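PDB 7D3F: isoform 2 of Dual oxidase maturation factor 1 from Homo sapiens, which may be required for the maturation of the dual oxidase DUOX1 and for its transport from the endoplasmic reticulum to the plasma membrane. Local coordinates for residues 87-98 with 112-123; 156-167 with 234-243. All blocks are in the same frame, centred on the assembly; numbering follows the deposited sequence.

Contact 1. Residues 87-98 with 112-123; sequences YKAFSSEWISAD and LTGTPVQQLNET. With NAG (2-acetamido-2-deoxy-beta-D-glucopyranose), chain S; MAN (alpha-D-mannopyranose), chain E; MAN (alpha-D-mannopyranose), chain C.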
loop_
_atom_site.group_PDB
_atom_site.type_symbol
_atom_site.label_atom_id
_atom_site.label_comp_id
_atom_site.label_asym_id
_atom_site.label_seq_id
_atom_site.Cartn_x
_atom_site.Cartn_y
_atom_site.Cartn_z
ATOM N N TYR B 87 37.026 -19.042 -7.603
ATOM C CA TYR B 87 36.197 -17.909 -8.001
ATOM C C TYR B 87 34.916 -18.336 -8.710
ATOM O O TYR B 87 33.818 -17.973 -8.279
ATOM C CB TYR B 87 37.007 -16.960 -8.893
ATOM C CG TYR B 87 36.206 -15.793 -9.418
ATOM C CD1 TYR B 87 35.580 -14.911 -8.549
ATOM C CD2 TYR B 87 36.083 -15.568 -10.781
ATOM C CE1 TYR B 87 34.848 -13.840 -9.020
ATOM C CE2 TYR B 87 35.354 -14.500 -11.263
ATOM C CZ TYR B 87 34.739 -13.639 -10.379
ATOM O OH TYR B 87 34.011 -12.571 -10.853
ATOM N N LYS B 88 35.031 -19.107 -9.788
ATOM C CA LYS B 88 33.872 -19.453 -10.595
ATOM C C LYS B 88 33.963 -20.905 -11.038
ATOM O O LYS B 88 35.029 -21.526 -10.998
ATOM C CB LYS B 88 33.743 -18.538 -11.820
ATOM C CG LYS B 88 34.851 -18.712 -12.847
ATOM C CD LYS B 88 34.581 -17.878 -14.088
ATOM C CE LYS B 88 35.611 -18.141 -15.172
ATOM N NZ LYS B 88 35.311 -17.376 -16.413
ATOM N N ALA B 89 32.820 -21.439 -11.460
ATOM C CA ALA B 89 32.762 -22.804 -11.954
ATOM C C ALA B 89 33.425 -22.908 -13.324
ATOM O O ALA B 89 33.601 -21.916 -14.039
ATOM C CB ALA B 89 31.314 -23.285 -12.032
ATOM N N PHE B 90 33.792 -24.140 -13.685
ATOM C CA PHE B 90 34.469 -24.432 -14.949
ATOM C C PHE B 90 35.760 -23.628 -15.076
ATOM O O PHE B 90 36.145 -23.196 -16.165
ATOM C CB PHE B 90 33.545 -24.184 -16.144
ATOM C CG PHE B 90 32.160 -24.729 -15.952
ATOM C CD1 PHE B 90 31.115 -23.891 -15.598
ATOM C CD2 PHE B 90 31.906 -26.082 -16.108
ATOM C CE1 PHE B 90 29.842 -24.390 -15.413
ATOM C CE2 PHE B 90 30.634 -26.586 -15.923
ATOM C CZ PHE B 90 29.601 -25.737 -15.575
ATOM N N SER B 91 36.436 -23.430 -13.947
ATOM C CA SER B 91 37.681 -22.669 -13.907
ATOM C C SER B 91 38.423 -23.042 -12.636
ATOM O O SER B 91 37.868 -22.920 -11.539
ATOM C CB SER B 91 37.406 -21.165 -13.953
ATOM O OG SER B 91 38.596 -20.423 -13.758
ATOM N N SER B 92 39.665 -23.493 -12.779
ATOM C CA SER B 92 40.486 -23.881 -11.640
ATOM C C SER B 92 41.309 -22.727 -11.084
ATOM O O SER B 92 42.049 -22.926 -10.115
ATOM C CB SER B 92 41.414 -25.036 -12.029
ATOM O OG SER B 92 42.246 -24.676 -13.118
ATOM N N GLU B 93 41.201 -21.537 -11.668
ATOM C CA GLU B 93 41.964 -20.395 -11.187
ATOM C C GLU B 93 41.405 -19.890 -9.863
ATOM O O GLU B 93 40.190 -19.876 -9.646
ATOM C CB GLU B 93 41.952 -19.273 -12.223
ATOM C CG GLU B 93 42.687 -19.603 -13.509
ATOM C CD GLU B 93 44.126 -20.006 -13.266
ATOM O OE1 GLU B 93 44.536 -21.079 -13.755
ATOM O OE2 GLU B 93 44.846 -19.252 -12.576
ATOM N N TRP B 94 42.303 -19.472 -8.977
ATOM C CA TRP B 94 41.938 -18.913 -7.685
ATOM C C TRP B 94 42.176 -17.410 -7.673
ATOM O O TRP B 94 43.022 -16.889 -8.406
ATOM C CB TRP B 94 42.729 -19.568 -6.548
ATOM C CG TRP B 94 42.204 -20.907 -6.135
ATOM C CD1 TRP B 94 41.506 -21.789 -6.907
ATOM C CD2 TRP B 94 42.323 -21.511 -4.841
ATOM N NE1 TRP B 94 41.190 -22.909 -6.175
ATOM C CE2 TRP B 94 41.680 -22.762 -4.905
ATOM C CE3 TRP B 94 42.915 -21.115 -3.638
ATOM C CZ2 TRP B 94 41.612 -23.621 -3.810
ATOM C CZ3 TRP B 94 42.846 -21.971 -2.553
ATOM C CH2 TRP B 94 42.199 -23.209 -2.647
ATOM N N ILE B 95 41.416 -16.716 -6.831
ATOM C CA ILE B 95 41.527 -15.274 -6.672
ATOM C C ILE B 95 41.934 -14.963 -5.241
ATOM O O ILE B 95 41.563 -15.670 -4.296
ATOM C CB ILE B 95 40.212 -14.545 -7.023
ATOM C CG1 ILE B 95 39.079 -15.021 -6.110
ATOM C CG2 ILE B 95 39.858 -14.756 -8.483
ATOM C CD1 ILE B 95 37.889 -14.091 -6.071
ATOM N N SER B 96 42.709 -13.893 -5.089
ATOM C CA SER B 96 43.036 -13.326 -3.790
ATOM C C SER B 96 42.080 -12.171 -3.528
ATOM O O SER B 96 42.058 -11.196 -4.287
ATOM C CB SER B 96 44.487 -12.847 -3.747
ATOM O OG SER B 96 44.752 -12.133 -2.552
ATOM N N ALA B 97 41.291 -12.279 -2.463
ATOM C CA ALA B 97 40.254 -11.289 -2.220
ATOM C C ALA B 97 39.941 -11.203 -0.735
ATOM O O ALA B 97 40.211 -12.127 0.038
ATOM C CB ALA B 97 38.979 -11.612 -3.009
ATOM N N ASP B 98 39.361 -10.068 -0.352
ATOM C CA ASP B 98 38.776 -9.895 0.968
ATOM C C ASP B 98 37.320 -10.338 0.913
ATOM O O ASP B 98 36.528 -9.808 0.122
ATOM C CB ASP B 98 38.877 -8.445 1.438
ATOM C CG ASP B 98 40.306 -7.951 1.515
ATOM O OD1 ASP B 98 40.593 -6.876 0.950
ATOM O OD2 ASP B 98 41.145 -8.641 2.131
ATOM N N LEU B 112 32.642 -9.526 -1.583
ATOM C CA LEU B 112 33.814 -10.194 -2.143
ATOM C C LEU B 112 34.559 -9.149 -2.965
ATOM O O LEU B 112 34.156 -8.841 -4.091
ATOM C CB LEU B 112 33.416 -11.398 -2.993
ATOM C CG LEU B 112 34.541 -12.129 -3.727
ATOM C CD1 LEU B 112 35.459 -12.840 -2.748
ATOM C CD2 LEU B 112 33.970 -13.107 -4.740
ATOM N N THR B 113 35.623 -8.588 -2.398
ATOM C CA THR B 113 36.381 -7.519 -3.040
ATOM C C THR B 113 37.753 -8.056 -3.418
ATOM O O THR B 113 38.552 -8.397 -2.541
ATOM C CB THR B 113 36.506 -6.306 -2.121
ATOM O OG1 THR B 113 35.200 -5.830 -1.771
ATOM C CG2 THR B 113 37.277 -5.198 -2.817
ATOM N N GLY B 114 38.028 -8.121 -4.718
ATOM C CA GLY B 114 39.310 -8.628 -5.165
ATOM C C GLY B 114 40.456 -7.734 -4.734
ATOM O O GLY B 114 40.318 -6.514 -4.617
ATOM N N THR B 115 41.607 -8.359 -4.487
ATOM C CA THR B 115 42.835 -7.657 -4.114
ATOM C C THR B 115 43.955 -8.126 -5.031
ATOM O O THR B 115 44.648 -9.107 -4.730
ATOM C CB THR B 115 43.192 -7.896 -2.649
ATOM O OG1 THR B 115 43.286 -9.305 -2.401
ATOM C CG2 THR B 115 42.134 -7.296 -1.743
ATOM N N PRO B 116 44.168 -7.447 -6.170
ATOM C CA PRO B 116 43.452 -6.252 -6.632
ATOM C C PRO B 116 42.069 -6.561 -7.200
ATOM O O PRO B 116 41.754 -7.726 -7.438
ATOM C CB PRO B 116 44.370 -5.702 -7.723
ATOM C CG PRO B 116 45.022 -6.913 -8.283
ATOM C CD PRO B 116 45.226 -7.847 -7.117
ATOM N N VAL B 117 41.258 -5.519 -7.401
ATOM C CA VAL B 117 39.898 -5.712 -7.899
ATOM C C VAL B 117 39.916 -6.391 -9.262
ATOM O O VAL B 117 39.086 -7.264 -9.549
ATOM C CB VAL B 117 39.152 -4.365 -7.944
ATOM C CG1 VAL B 117 37.745 -4.551 -8.489
ATOM C CG2 VAL B 117 39.113 -3.734 -6.561
ATOM N N GLN B 118 40.859 -6.010 -10.119
ATOM C CA GLN B 118 40.980 -6.586 -11.456
ATOM C C GLN B 118 41.837 -7.845 -11.368
ATOM O O GLN B 118 43.070 -7.773 -11.371
ATOM C CB GLN B 118 41.577 -5.568 -12.423
ATOM C CG GLN B 118 40.708 -4.339 -12.649
ATOM C CD GLN B 118 39.451 -4.654 -13.436
ATOM O OE1 GLN B 118 39.454 -5.527 -14.305
ATOM N NE2 GLN B 118 38.369 -3.949 -13.132
ATOM N N GLN B 119 41.184 -9.002 -11.289
ATOM C CA GLN B 119 41.854 -10.297 -11.286
ATOM C C GLN B 119 41.206 -11.208 -12.319
ATOM O O GLN B 119 39.982 -11.201 -12.477
ATOM C CB GLN B 119 41.793 -10.962 -9.910
ATOM C CG GLN B 119 42.722 -10.358 -8.886
ATOM C CD GLN B 119 42.728 -11.146 -7.604
ATOM O OE1 GLN B 119 42.912 -12.362 -7.612
ATOM N NE2 GLN B 119 42.507 -10.463 -6.491
ATOM N N LEU B 120 42.034 -11.990 -13.020
ATOM C CA LEU B 120 41.579 -12.920 -14.056
ATOM C C LEU B 120 40.729 -12.222 -15.118
ATOM O O LEU B 120 39.761 -12.797 -15.620
ATOM C CB LEU B 120 40.804 -14.099 -13.457
ATOM C CG LEU B 120 41.521 -14.885 -12.365
ATOM C CD1 LEU B 120 40.615 -15.966 -11.798
ATOM C CD2 LEU B 120 42.800 -15.472 -12.931
ATOM N N ASN B 121 41.073 -10.975 -15.457
ATOM C CA ASN B 121 40.316 -10.161 -16.418
ATOM C C ASN B 121 38.860 -9.970 -15.995
ATOM O O ASN B 121 37.967 -9.846 -16.838
ATOM C CB ASN B 121 40.391 -10.745 -17.832
ATOM C CG ASN B 121 41.794 -10.705 -18.398
ATOM O OD1 ASN B 121 42.312 -11.707 -18.891
ATOM N ND2 ASN B 121 42.424 -9.539 -18.319
ATOM N N GLU B 122 38.612 -9.915 -14.688
ATOM C CA GLU B 122 37.269 -9.725 -14.161
ATOM C C GLU B 122 37.300 -8.704 -13.032
ATOM O O GLU B 122 38.317 -8.534 -12.355
ATOM C CB GLU B 122 36.665 -11.044 -13.660
ATOM C CG GLU B 122 36.676 -12.165 -14.690
ATOM C CD GLU B 122 35.606 -13.204 -14.433
ATOM O OE1 GLU B 122 34.604 -12.869 -13.770
ATOM O OE2 GLU B 122 35.767 -14.355 -14.895
ATOM N N THR B 123 36.171 -8.027 -12.839
ATOM C CA THR B 123 36.009 -7.048 -11.773
ATOM C C THR B 123 35.362 -7.738 -10.578
ATOM O O THR B 123 34.212 -8.183 -10.662
ATOM C CB THR B 123 35.158 -5.868 -12.240
ATOM O OG1 THR B 123 35.641 -5.405 -13.506
ATOM C CG2 THR B 123 35.227 -4.729 -11.235
HETATM C C1 NAG S . 43.766 -9.384 -18.818
HETATM C C2 NAG S . 43.769 -8.442 -20.022
HETATM C C3 NAG S . 45.187 -8.262 -20.557
HETATM C C4 NAG S . 46.125 -7.827 -19.439
HETATM C C5 NAG S . 46.031 -8.792 -18.261
HETATM C C6 NAG S . 46.849 -8.351 -17.070
HETATM C C7 NAG S . 42.991 -10.083 -21.704
HETATM C C8 NAG S . 41.953 -10.370 -22.746
HETATM N N2 NAG S . 42.871 -8.911 -21.069
HETATM O O3 NAG S . 45.175 -7.282 -21.588
HETATM O O4 NAG S . 47.466 -7.789 -19.914
HETATM O O5 NAG S . 44.670 -8.890 -17.815
HETATM O O6 NAG S . 46.088 -7.528 -16.196
HETATM O O7 NAG S . 43.895 -10.878 -21.453
HETATM C C1 MAN E . 31.155 -9.448 -12.304
HETATM C C2 MAN E . 32.509 -9.822 -12.924
HETATM C C3 MAN E . 32.806 -8.875 -14.083
HETATM C C4 MAN E . 31.633 -8.832 -15.081
HETATM C C5 MAN E . 30.313 -8.523 -14.353
HETATM C C6 MAN E . 29.101 -8.636 -15.256
HETATM O O2 MAN E . 32.480 -11.131 -13.491
HETATM O O3 MAN E . 34.010 -9.227 -14.754
HETATM O O4 MAN E . 31.867 -7.827 -16.052
HETATM O O5 MAN E . 30.132 -9.459 -13.270
HETATM O O6 MAN E . 27.943 -8.333 -14.485
HETATM C C1 MAN C . 29.158 -7.170 -11.117
HETATM C C2 MAN C . 30.410 -7.948 -10.665
HETATM C C3 MAN C . 31.178 -7.109 -9.663
HETATM C C4 MAN C . 31.540 -5.756 -10.287
HETATM C C5 MAN C . 30.260 -5.030 -10.726
HETATM C C6 MAN C . 30.539 -3.736 -11.465
HETATM O O2 MAN C . 31.311 -8.127 -11.750
HETATM O O3 MAN C . 32.352 -7.772 -9.210
HETATM O O4 MAN C . 32.228 -4.956 -9.347
HETATM O O5 MAN C . 29.497 -5.884 -11.619
HETATM O O6 MAN C . 29.293 -3.125 -11.778
#
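Q119 lays its side-chain amide along the backbone of S96. Its OE1 accepts S96 N at 3.0 Å, in the carbonyl plane and on a lone pair, while NE2 faces S96 O at a separation too short to be trusted. NE2 also donates to P116 O (3.0 Å), nearly in the amide plane, which fixes the rotation of the group. T115 N reaches S96 O as well, and S96 OG and T115 OG1 share a hydrogen bond of 3.2 Å. The cluster sits where strands 94-103 and 107-114 of a hairpin come together, part of an antiparallel sheet: D98 and T113 form a hydrogen-bonded pair, A97 and G114 a non-hydrogen-bonded one. A cis peptide before P116 lies in the corner that then carries the chain round to Q119. Further out, CD1 of L120 lies 3.6 Å from both E93 CB and I95 CG2, its side chain roughly at right angles to that of I95. Y87 points its ring edge at E122, whose OE1 lies in the ring plane, 3.0 Å from Y87 OH, with the ring and carboxylate planes 76° apart; Y126 is hydrogen-bonded to the same hydroxyl. K88 NZ forms a salt bridge with E122 OE2 (3.4 Å), its hydrogen bond weak. A mannose hydroxyl, O2 in chain E, donates to E122 OE1, and N121 carries an N-acetylglucosamine bonded to its ND2.

Contact 2. Residues 156-167 with 234-243; sequences YLAEKFTPRSPC and CPLHLGASVL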
loop_
_atom_site.group_PDB
_atom_site.type_symbol
_atom_site.label_atom_id
_atom_site.label_comp_id
_atom_site.label_asym_id
_atom_site.label_seq_id
_atom_site.Cartn_x
_atom_site.Cartn_y
_atom_site.Cartn_z
ATOM N N TYR B 156 28.968 -19.875 -0.976
ATOM C CA TYR B 156 29.283 -20.597 0.253
ATOM C C TYR B 156 28.737 -19.867 1.476
ATOM O O TYR B 156 28.062 -20.465 2.325
ATOM C CB TYR B 156 30.797 -20.788 0.350
ATOM C CG TYR B 156 31.313 -21.183 1.715
ATOM C CD1 TYR B 156 31.887 -20.240 2.559
ATOM C CD2 TYR B 156 31.245 -22.498 2.151
ATOM C CE1 TYR B 156 32.367 -20.595 3.804
ATOM C CE2 TYR B 156 31.723 -22.862 3.395
ATOM C CZ TYR B 156 32.283 -21.906 4.217
ATOM O OH TYR B 156 32.763 -22.263 5.457
ATOM N N LEU B 157 29.004 -18.562 1.572
ATOM C CA LEU B 157 28.514 -17.803 2.718
ATOM C C LEU B 157 26.994 -17.685 2.713
ATOM O O LEU B 157 26.381 -17.604 3.785
ATOM C CB LEU B 157 29.165 -16.421 2.755
ATOM C CG LEU B 157 30.599 -16.393 3.288
ATOM C CD1 LEU B 157 31.117 -14.968 3.374
ATOM C CD2 LEU B 157 30.677 -17.076 4.645
ATOM N N ALA B 158 26.368 -17.671 1.534
ATOM C CA ALA B 158 24.911 -17.635 1.476
ATOM C C ALA B 158 24.306 -18.965 1.906
ATOM O O ALA B 158 23.300 -18.993 2.625
ATOM C CB ALA B 158 24.450 -17.264 0.067
ATOM N N GLU B 159 24.903 -20.078 1.472
ATOM C CA GLU B 159 24.425 -21.394 1.877
ATOM C C GLU B 159 24.643 -21.627 3.364
ATOM O O GLU B 159 23.914 -22.412 3.981
ATOM C CB GLU B 159 25.124 -22.475 1.053
ATOM C CG GLU B 159 24.418 -23.823 1.032
ATOM C CD GLU B 159 24.985 -24.800 2.041
ATOM O OE1 GLU B 159 24.277 -25.134 3.015
ATOM O OE2 GLU B 159 26.144 -25.232 1.861
ATOM N N LYS B 160 25.642 -20.963 3.951
ATOM C CA LYS B 160 25.834 -21.053 5.395
ATOM C C LYS B 160 24.628 -20.524 6.165
ATOM O O LYS B 160 24.375 -20.962 7.292
ATOM C CB LYS B 160 27.096 -20.296 5.802
ATOM C CG LYS B 160 28.378 -21.082 5.602
ATOM C CD LYS B 160 28.481 -22.215 6.611
ATOM C CE LYS B 160 29.808 -22.941 6.490
ATOM N NZ LYS B 160 30.021 -23.903 7.607
ATOM N N PHE B 161 23.877 -19.590 5.582
ATOM C CA PHE B 161 22.722 -18.992 6.242
ATOM C C PHE B 161 21.393 -19.538 5.734
ATOM O O PHE B 161 20.344 -18.969 6.048
ATOM C CB PHE B 161 22.749 -17.471 6.081
ATOM C CG PHE B 161 23.746 -16.785 6.964
ATOM C CD1 PHE B 161 23.365 -16.273 8.193
ATOM C CD2 PHE B 161 25.065 -16.650 6.566
ATOM C CE1 PHE B 161 24.280 -15.639 9.009
ATOM C CE2 PHE B 161 25.984 -16.018 7.378
ATOM C CZ PHE B 161 25.593 -15.512 8.602
ATOM N N THR B 162 21.408 -20.614 4.952
ATOM C CA THR B 162 20.162 -21.204 4.493
ATOM C C THR B 162 19.417 -21.843 5.665
ATOM O O THR B 162 20.036 -22.284 6.638
ATOM C CB THR B 162 20.421 -22.248 3.410
ATOM O OG1 THR B 162 21.481 -23.119 3.822
ATOM C CG2 THR B 162 20.796 -21.573 2.098
ATOM N N PRO B 163 18.083 -21.890 5.604
ATOM C CA PRO B 163 17.321 -22.485 6.716
ATOM C C PRO B 163 17.673 -23.935 6.992
ATOM O O PRO B 163 17.630 -24.362 8.152
ATOM C CB PRO B 163 15.863 -22.338 6.257
ATOM C CG PRO B 163 15.883 -21.200 5.295
ATOM C CD PRO B 163 17.201 -21.293 4.587
ATOM N N ARG B 164 18.021 -24.707 5.965
ATOM C CA ARG B 164 18.314 -26.124 6.129
ATOM C C ARG B 164 19.798 -26.415 6.311
ATOM O O ARG B 164 20.177 -27.590 6.367
ATOM C CB ARG B 164 17.780 -26.913 4.931
ATOM C CG ARG B 164 16.272 -26.813 4.727
ATOM C CD ARG B 164 15.487 -27.556 5.805
ATOM N NE ARG B 164 15.086 -26.688 6.911
ATOM C CZ ARG B 164 15.583 -26.761 8.143
ATOM N NH1 ARG B 164 16.502 -27.669 8.438
ATOM N NH2 ARG B 164 15.155 -25.927 9.081
ATOM N N SER B 165 20.643 -25.390 6.400
ATOM C CA SER B 165 22.060 -25.622 6.622
ATOM C C SER B 165 22.279 -26.249 8.000
ATOM O O SER B 165 21.535 -25.965 8.942
ATOM C CB SER B 165 22.846 -24.318 6.514
ATOM O OG SER B 165 22.524 -23.436 7.575
ATOM N N PRO B 166 23.291 -27.113 8.136
ATOM C CA PRO B 166 23.477 -27.825 9.413
ATOM C C PRO B 166 23.624 -26.913 10.619
ATOM O O PRO B 166 23.117 -27.244 11.696
ATOM C CB PRO B 166 24.750 -28.646 9.163
ATOM C CG PRO B 166 24.749 -28.877 7.695
ATOM C CD PRO B 166 24.186 -27.624 7.084
ATOM N N CYS B 167 24.295 -25.774 10.480
ATOM C CA CYS B 167 24.457 -24.856 11.599
ATOM C C CYS B 167 23.305 -23.859 11.607
ATOM O O CYS B 167 22.973 -23.270 10.573
ATOM C CB CYS B 167 25.811 -24.147 11.536
ATOM S SG CYS B 167 25.957 -22.716 10.444
ATOM N N CYS B 234 29.320 -22.045 14.425
ATOM C CA CYS B 234 29.308 -22.401 13.011
ATOM C C CYS B 234 30.637 -22.003 12.393
ATOM O O CYS B 234 30.879 -20.803 12.181
ATOM C CB CYS B 234 28.154 -21.716 12.278
ATOM S SG CYS B 234 27.936 -22.277 10.563
ATOM N N PRO B 235 31.517 -22.954 12.074
ATOM C CA PRO B 235 32.839 -22.608 11.532
ATOM C C PRO B 235 32.734 -22.181 10.075
ATOM O O PRO B 235 32.323 -22.961 9.214
ATOM C CB PRO B 235 33.632 -23.911 11.684
ATOM C CG PRO B 235 32.596 -24.982 11.645
ATOM C CD PRO B 235 31.361 -24.403 12.283
ATOM N N LEU B 236 33.106 -20.933 9.804
ATOM C CA LEU B 236 33.177 -20.405 8.448
ATOM C C LEU B 236 34.630 -20.487 8.001
ATOM O O LEU B 236 35.476 -19.733 8.489
ATOM C CB LEU B 236 32.669 -18.966 8.395
ATOM C CG LEU B 236 31.300 -18.672 9.012
ATOM C CD1 LEU B 236 31.035 -17.175 9.025
ATOM C CD2 LEU B 236 30.204 -19.403 8.259
ATOM N N HIS B 237 34.925 -21.407 7.087
ATOM C CA HIS B 237 36.282 -21.611 6.597
ATOM C C HIS B 237 36.320 -21.340 5.102
ATOM O O HIS B 237 35.650 -22.028 4.325
ATOM C CB HIS B 237 36.774 -23.026 6.900
ATOM C CG HIS B 237 37.141 -23.242 8.335
ATOM N ND1 HIS B 237 36.199 -23.359 9.336
ATOM C CD2 HIS B 237 38.347 -23.356 8.938
ATOM C CE1 HIS B 237 36.811 -23.541 10.493
ATOM N NE2 HIS B 237 38.114 -23.543 10.279
ATOM N N LEU B 238 37.104 -20.342 4.704
ATOM C CA LEU B 238 37.304 -20.007 3.303
ATOM C C LEU B 238 38.790 -20.093 2.990
ATOM O O LEU B 238 39.614 -19.499 3.698
ATOM C CB LEU B 238 36.761 -18.611 2.981
ATOM C CG LEU B 238 35.305 -18.365 3.389
ATOM C CD1 LEU B 238 35.232 -17.549 4.673
ATOM C CD2 LEU B 238 34.520 -17.695 2.272
ATOM N N GLY B 239 39.126 -20.836 1.942
ATOM C CA GLY B 239 40.522 -21.026 1.592
ATOM C C GLY B 239 41.269 -21.672 2.741
ATOM O O GLY B 239 40.927 -22.768 3.201
ATOM N N ALA B 240 42.304 -20.986 3.221
ATOM C CA ALA B 240 43.089 -21.437 4.361
ATOM C C ALA B 240 42.892 -20.541 5.581
ATOM O O ALA B 240 43.784 -20.431 6.425
ATOM C CB ALA B 240 44.570 -21.515 3.992
ATOM N N SER B 241 41.732 -19.893 5.689
ATOM C CA SER B 241 41.471 -18.989 6.798
ATOM C C SER B 241 40.043 -19.176 7.292
ATOM O O SER B 241 39.210 -19.815 6.642
ATOM C CB SER B 241 41.718 -17.529 6.404
ATOM O OG SER B 241 43.083 -17.307 6.092
ATOM N N VAL B 242 39.773 -18.609 8.465
ATOM C CA VAL B 242 38.492 -18.743 9.147
ATOM C C VAL B 242 37.925 -17.354 9.409
ATOM O O VAL B 242 38.645 -16.449 9.845
ATOM C CB VAL B 242 38.636 -19.544 10.459
ATOM C CG1 VAL B 242 39.816 -19.033 11.272
ATOM C CG2 VAL B 242 37.350 -19.486 11.274
ATOM N N LEU B 243 36.635 -17.189 9.133
ATOM C CA LEU B 243 35.948 -15.916 9.303
ATOM C C LEU B 243 35.324 -15.859 10.692
ATOM O O LEU B 243 34.502 -16.713 11.045
ATOM C CB LEU B 243 34.884 -15.733 8.219
ATOM C CG LEU B 243 34.383 -14.322 7.894
ATOM C CD1 LEU B 243 33.789 -14.289 6.494
ATOM C CD2 LEU B 243 33.359 -13.832 8.909
#
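The ring of Y156 meets the isobutyl end of L238 obliquely, with CD1 of the tyrosine 3.7 Å from CD2 of the leucine. Placing CG anti to the backbone N (chi1 164°) sends the phenol out from helix 152-160 toward strand 236-238, where OH accepts H237 N at 2.8 Å. The same hydroxyl is hydrogen-bonded to an acidic side chain in the chain of another protein, so it is gripped from both proteins. K160, one turn on, passes one face of that ring with its CG and runs antiparallel to the side chain of L236, whose CD2 comes within 3.6 Å of K160 CG. Beyond this apolar part, NZ donates to P235 O at 3.0 Å, tilted 33° from the carbonyl plane, and forms a salt bridge with an acidic side chain of the other protein. The ammonium is thus held by a backbone carbonyl of its own chain and a charge of its partner.

Toward the sheet, L157 spreads against three leucines: CD1 lies 4.2 Å from L243 CD1, while CD2 and CG face the CD2 atoms of L236 and L238. I99 of strand 94-103 touches both L157 and L238, continuing this layer into the sheet. Past the helix a type I turn from T162 to S165 leads to C167, whose SG is joined to C234 SG at 2.0 Å, with a left-handed twist about the S-S bond (chi3 -67°). Strand 236-238 returns through a type II' turn at L238-S241, where G239 has positive phi, into strand 241-247. The arrangement is a tight beta hairpin packed against a helix and covalently tied to the loop that follows that helix by a disulfide in what are predicted to be extracellular segments.

Contacts 1 and 2 have centres about 19 Å apart and approach to about 5 Å between nearest atoms without touching. They follow one another along the chain and sit on the same antiparallel sheet: contact 1 involves strands toward the 118-119 edge, contact 2 the outermost strand 236-238 at the other. Strand 77-86 lies between strands 94-103 and 241-247 in the sheet order. Helix 152-160 connects them more directly, since P153 and V154 at its start touch L112 of contact 1 while Y156, L157 and K160 pack in contact 2. The mannoses lie at contact 1, an N-acetylglucosamine touches S241 of contact 2, and both contacts also meet chains of other proteins in the assembly.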